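Local coordinates for virulence protein STM3117 (Salmonella enterica subsp. enterica serovar Typhimurium, PDB 3HUH), which promotes replication of the bacterium inside host macrophages and may take part in building and modifying the peptidoglycan of the cell wall, at residues R39-V44 against I130-G135. Numbering follows the deposited sequence.
Sequences RFYEEV and IRDPDG
Phe40 lays one face of its ring against the turn that follows strand 123-131. Asp132 CA stands over that face, 3.9 Å from the ring centroid and 21° off its normal, and Pro133 CD makes a second CH-pi contact there, nearer the CG end, at 3.5 Å from Phe40 CG. With CG anti to the backbone N (chi1 176°), the ring extends on toward the turn. Val44 CB sits more loosely over the rim of the opposite face, and Ile130 CD1 meets the far edge, 3.8 Å from Phe40 CZ. Beside this apolar packing runs the polar link: Tyr41 OH donates to Asp132 OD2 at 2.9 Å, on the anti side and somewhat out of the plane of the carboxylate, which stands 89° from the phenol ring. The other oxygen, OD1, turns back to its own loop and accepts from Asp134 N at 3.0 Å, an Asx turn within the type I turn Asp132-Gly135; Asn136 N also donates to it. One buried carboxylate thus shapes the turn and ties it to the helix. Pro133, though exposed to solvent, packs closely, its CG beside Phe40 CB; the contact loosens toward Val44, whose CG1 approaches Ile130 CD1 only to 4.2 Å. Arg131 leaves the backbone away from the helix, and its NH2 bonds Lys78 O of the second subunit. In this VOC-family fold the contact joins helix 34-43 to the turn between strands 123-131 and 137-142 of the other half's sheet; Tyr41 also touches Leu29 of strand 21-31 and Ile138 of strand 137-142.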
ATOM      1  N   ARG A  39     -10.674 -15.019   2.465  1.00 20.53           N
ATOM      2  CA  ARG A  39     -10.962 -15.651   3.748  1.00 22.30           C
ATOM      3  C   ARG A  39     -10.045 -15.145   4.858  1.00 21.34           C
ATOM      4  O   ARG A  39     -10.493 -14.885   5.974  1.00 21.14           O
ATOM      5  CB  ARG A  39     -10.865 -17.174   3.635  1.00 25.90           C
ATOM      6  CG  ARG A  39     -12.122 -17.830   3.087  1.00 31.87           C
ATOM      7  CD  ARG A  39     -12.084 -19.345   3.281  1.00 36.86           C
ATOM      8  NE  ARG A  39     -13.411 -19.949   3.168  1.00 41.18           N
ATOM      9  CZ  ARG A  39     -14.146 -19.961   2.059  1.00 42.77           C
ATOM     10  NH1 ARG A  39     -13.691 -19.399   0.946  1.00 43.30           N
ATOM     11  NH2 ARG A  39     -15.341 -20.538   2.065  1.00 43.99           N
ATOM     12  N   PHE A  40      -8.763 -14.987   4.550  1.00 20.80           N
ATOM     13  CA  PHE A  40      -7.806 -14.500   5.537  1.00 20.06           C
ATOM     14  C   PHE A  40      -8.115 -13.066   5.981  1.00 18.80           C
ATOM     15  O   PHE A  40      -8.246 -12.794   7.181  1.00 18.71           O
ATOM     16  CB  PHE A  40      -6.383 -14.548   4.972  1.00 18.40           C
ATOM     17  CG  PHE A  40      -5.345 -13.962   5.895  1.00 18.00           C
ATOM     18  CD1 PHE A  40      -4.859 -14.698   6.974  1.00 17.96           C
ATOM     19  CD2 PHE A  40      -4.865 -12.668   5.695  1.00 18.96           C
ATOM     20  CE1 PHE A  40      -3.903 -14.154   7.838  1.00 20.56           C
ATOM     21  CE2 PHE A  40      -3.909 -12.110   6.554  1.00 18.66           C
ATOM     22  CZ  PHE A  40      -3.426 -12.856   7.629  1.00 19.66           C
ATOM     23  N   TYR A  41      -8.245 -12.150   5.023  1.00 16.85           N
ATOM     24  CA  TYR A  41      -8.505 -10.761   5.384  1.00 17.74           C
ATOM     25  C   TYR A  41      -9.852 -10.535   6.058  1.00 17.26           C
ATOM     26  O   TYR A  41      -9.977  -9.665   6.925  1.00 16.85           O
ATOM     27  CB  TYR A  41      -8.322  -9.842   4.165  1.00 16.73           C
ATOM     28  CG  TYR A  41      -6.856  -9.627   3.836  1.00 17.56           C
ATOM     29  CD1 TYR A  41      -6.182 -10.480   2.965  1.00 15.29           C
ATOM     30  CD2 TYR A  41      -6.122  -8.614   4.461  1.00 16.18           C
ATOM     31  CE1 TYR A  41      -4.813 -10.337   2.722  1.00 16.23           C
ATOM     32  CE2 TYR A  41      -4.751  -8.465   4.231  1.00 17.29           C
ATOM     33  CZ  TYR A  41      -4.102  -9.328   3.365  1.00 17.33           C
ATOM     34  OH  TYR A  41      -2.744  -9.193   3.165  1.00 16.30           O
ATOM     35  N   GLU A  42     -10.862 -11.311   5.685  1.00 17.30           N
ATOM     36  CA  GLU A  42     -12.155 -11.153   6.335  1.00 18.14           C
ATOM     37  C   GLU A  42     -12.135 -11.740   7.749  1.00 19.47           C
ATOM     38  O   GLU A  42     -12.485 -11.060   8.709  1.00 19.71           O
ATOM     39  CB  GLU A  42     -13.270 -11.822   5.525  1.00 17.70           C
ATOM     40  CG  GLU A  42     -13.616 -11.109   4.227  1.00 18.67           C
ATOM     41  CD  GLU A  42     -14.987 -11.500   3.688  1.00 21.04           C
ATOM     42  OE1 GLU A  42     -15.318 -12.707   3.700  1.00 21.96           O
ATOM     43  OE2 GLU A  42     -15.732 -10.602   3.243  1.00 19.98           O
ATOM     44  N   GLU A  43     -11.696 -12.990   7.879  1.00 20.57           N
ATOM     45  CA  GLU A  43     -11.692 -13.655   9.183  1.00 21.23           C
ATOM     46  C   GLU A  43     -10.684 -13.124  10.193  1.00 21.77           C
ATOM     47  O   GLU A  43     -10.993 -13.018  11.382  1.00 22.07           O
ATOM     48  CB  GLU A  43     -11.493 -15.167   9.006  1.00 23.71           C
ATOM     49  CG  GLU A  43     -12.468 -15.797   8.027  1.00 27.94           C
ATOM     50  CD  GLU A  43     -12.461 -17.313   8.061  1.00 31.19           C
ATOM     51  OE1 GLU A  43     -11.367 -17.911   8.162  1.00 33.52           O
ATOM     52  OE2 GLU A  43     -13.554 -17.908   7.974  1.00 32.63           O
ATOM     53  N   VAL A  44      -9.487 -12.782   9.734  1.00 19.77           N
ATOM     54  CA  VAL A  44      -8.460 -12.287  10.641  1.00 20.62           C
ATOM     55  C   VAL A  44      -8.473 -10.770  10.842  1.00 21.49           C
ATOM     56  O   VAL A  44      -8.624 -10.288  11.970  1.00 21.92           O
ATOM     57  CB  VAL A  44      -7.064 -12.725  10.159  1.00 21.00           C
ATOM     58  CG1 VAL A  44      -6.003 -12.244  11.130  1.00 21.76           C
ATOM     59  CG2 VAL A  44      -7.028 -14.246  10.016  1.00 20.78           C
ATOM     60  N   ILE A 130       2.407 -10.539  11.179  1.00 18.83           N
ATOM     61  CA  ILE A 130       1.925 -11.847  10.739  1.00 18.69           C
ATOM     62  C   ILE A 130       2.081 -11.871   9.224  1.00 18.24           C
ATOM     63  O   ILE A 130       2.507 -10.883   8.619  1.00 17.46           O
ATOM     64  CB  ILE A 130       0.435 -12.097  11.104  1.00 18.91           C
ATOM     65  CG1 ILE A 130      -0.457 -11.011  10.492  1.00 20.29           C
ATOM     66  CG2 ILE A 130       0.273 -12.146  12.618  1.00 19.31           C
ATOM     67  CD1 ILE A 130      -1.933 -11.216  10.733  1.00 20.16           C
ATOM     68  N   ARG A 131       1.759 -12.997   8.607  1.00 19.60           N
ATOM     69  CA  ARG A 131       1.858 -13.101   7.161  1.00 20.11           C
ATOM     70  C   ARG A 131       0.543 -13.571   6.585  1.00 19.28           C
ATOM     71  O   ARG A 131      -0.172 -14.358   7.211  1.00 20.21           O
ATOM     72  CB  ARG A 131       2.956 -14.081   6.751  1.00 22.51           C
ATOM     73  CG  ARG A 131       4.354 -13.548   6.975  1.00 23.58           C
ATOM     74  CD  ARG A 131       5.410 -14.448   6.370  1.00 24.84           C
ATOM     75  NE  ARG A 131       6.742 -14.006   6.775  1.00 23.63           N
ATOM     76  CZ  ARG A 131       7.342 -12.910   6.325  1.00 25.44           C
ATOM     77  NH1 ARG A 131       6.739 -12.133   5.433  1.00 24.75           N
ATOM     78  NH2 ARG A 131       8.540 -12.577   6.789  1.00 25.52           N
ATOM     79  N   ASP A 132       0.211 -13.086   5.394  1.00 19.24           N
ATOM     80  CA  ASP A 132      -1.024 -13.520   4.768  1.00 19.12           C
ATOM     81  C   ASP A 132      -0.735 -14.802   3.984  1.00 18.17           C
ATOM     82  O   ASP A 132       0.400 -15.280   3.973  1.00 19.20           O
ATOM     83  CB  ASP A 132      -1.636 -12.396   3.903  1.00 19.06           C
ATOM     84  CG  ASP A 132      -0.926 -12.177   2.576  1.00 18.08           C
ATOM     85  OD1 ASP A 132       0.108 -12.814   2.290  1.00 18.76           O
ATOM     86  OD2 ASP A 132      -1.435 -11.338   1.801  1.00 18.37           O
ATOM     87  N   PRO A 133      -1.751 -15.384   3.335  1.00 19.26           N
ATOM     88  CA  PRO A 133      -1.552 -16.626   2.575  1.00 19.61           C
ATOM     89  C   PRO A 133      -0.436 -16.661   1.539  1.00 20.80           C
ATOM     90  O   PRO A 133       0.116 -17.732   1.250  1.00 21.23           O
ATOM     91  CB  PRO A 133      -2.922 -16.861   1.953  1.00 20.51           C
ATOM     92  CG  PRO A 133      -3.839 -16.350   3.004  1.00 21.56           C
ATOM     93  CD  PRO A 133      -3.182 -15.035   3.381  1.00 20.45           C
ATOM     94  N   ASP A 134      -0.093 -15.500   0.988  1.00 19.01           N
ATOM     95  CA  ASP A 134       0.945 -15.434  -0.033  1.00 19.40           C
ATOM     96  C   ASP A 134       2.314 -15.051   0.510  1.00 17.87           C
ATOM     97  O   ASP A 134       3.285 -15.002  -0.234  1.00 18.56           O
ATOM     98  CB  ASP A 134       0.523 -14.463  -1.139  1.00 18.22           C
ATOM     99  CG  ASP A 134      -0.651 -14.983  -1.952  1.00 20.12           C
ATOM    100  OD1 ASP A 134      -0.419 -15.681  -2.964  1.00 19.98           O
ATOM    101  OD2 ASP A 134      -1.809 -14.714  -1.566  1.00 20.17           O
ATOM    102  N   GLY A 135       2.394 -14.784   1.810  1.00 19.60           N
ATOM    103  CA  GLY A 135       3.671 -14.424   2.395  1.00 18.65           C
ATOM    104  C   GLY A 135       3.881 -12.932   2.586  1.00 18.63           C
ATOM    105  O   GLY A 135       4.950 -12.507   3.029  1.00 19.84           O
TER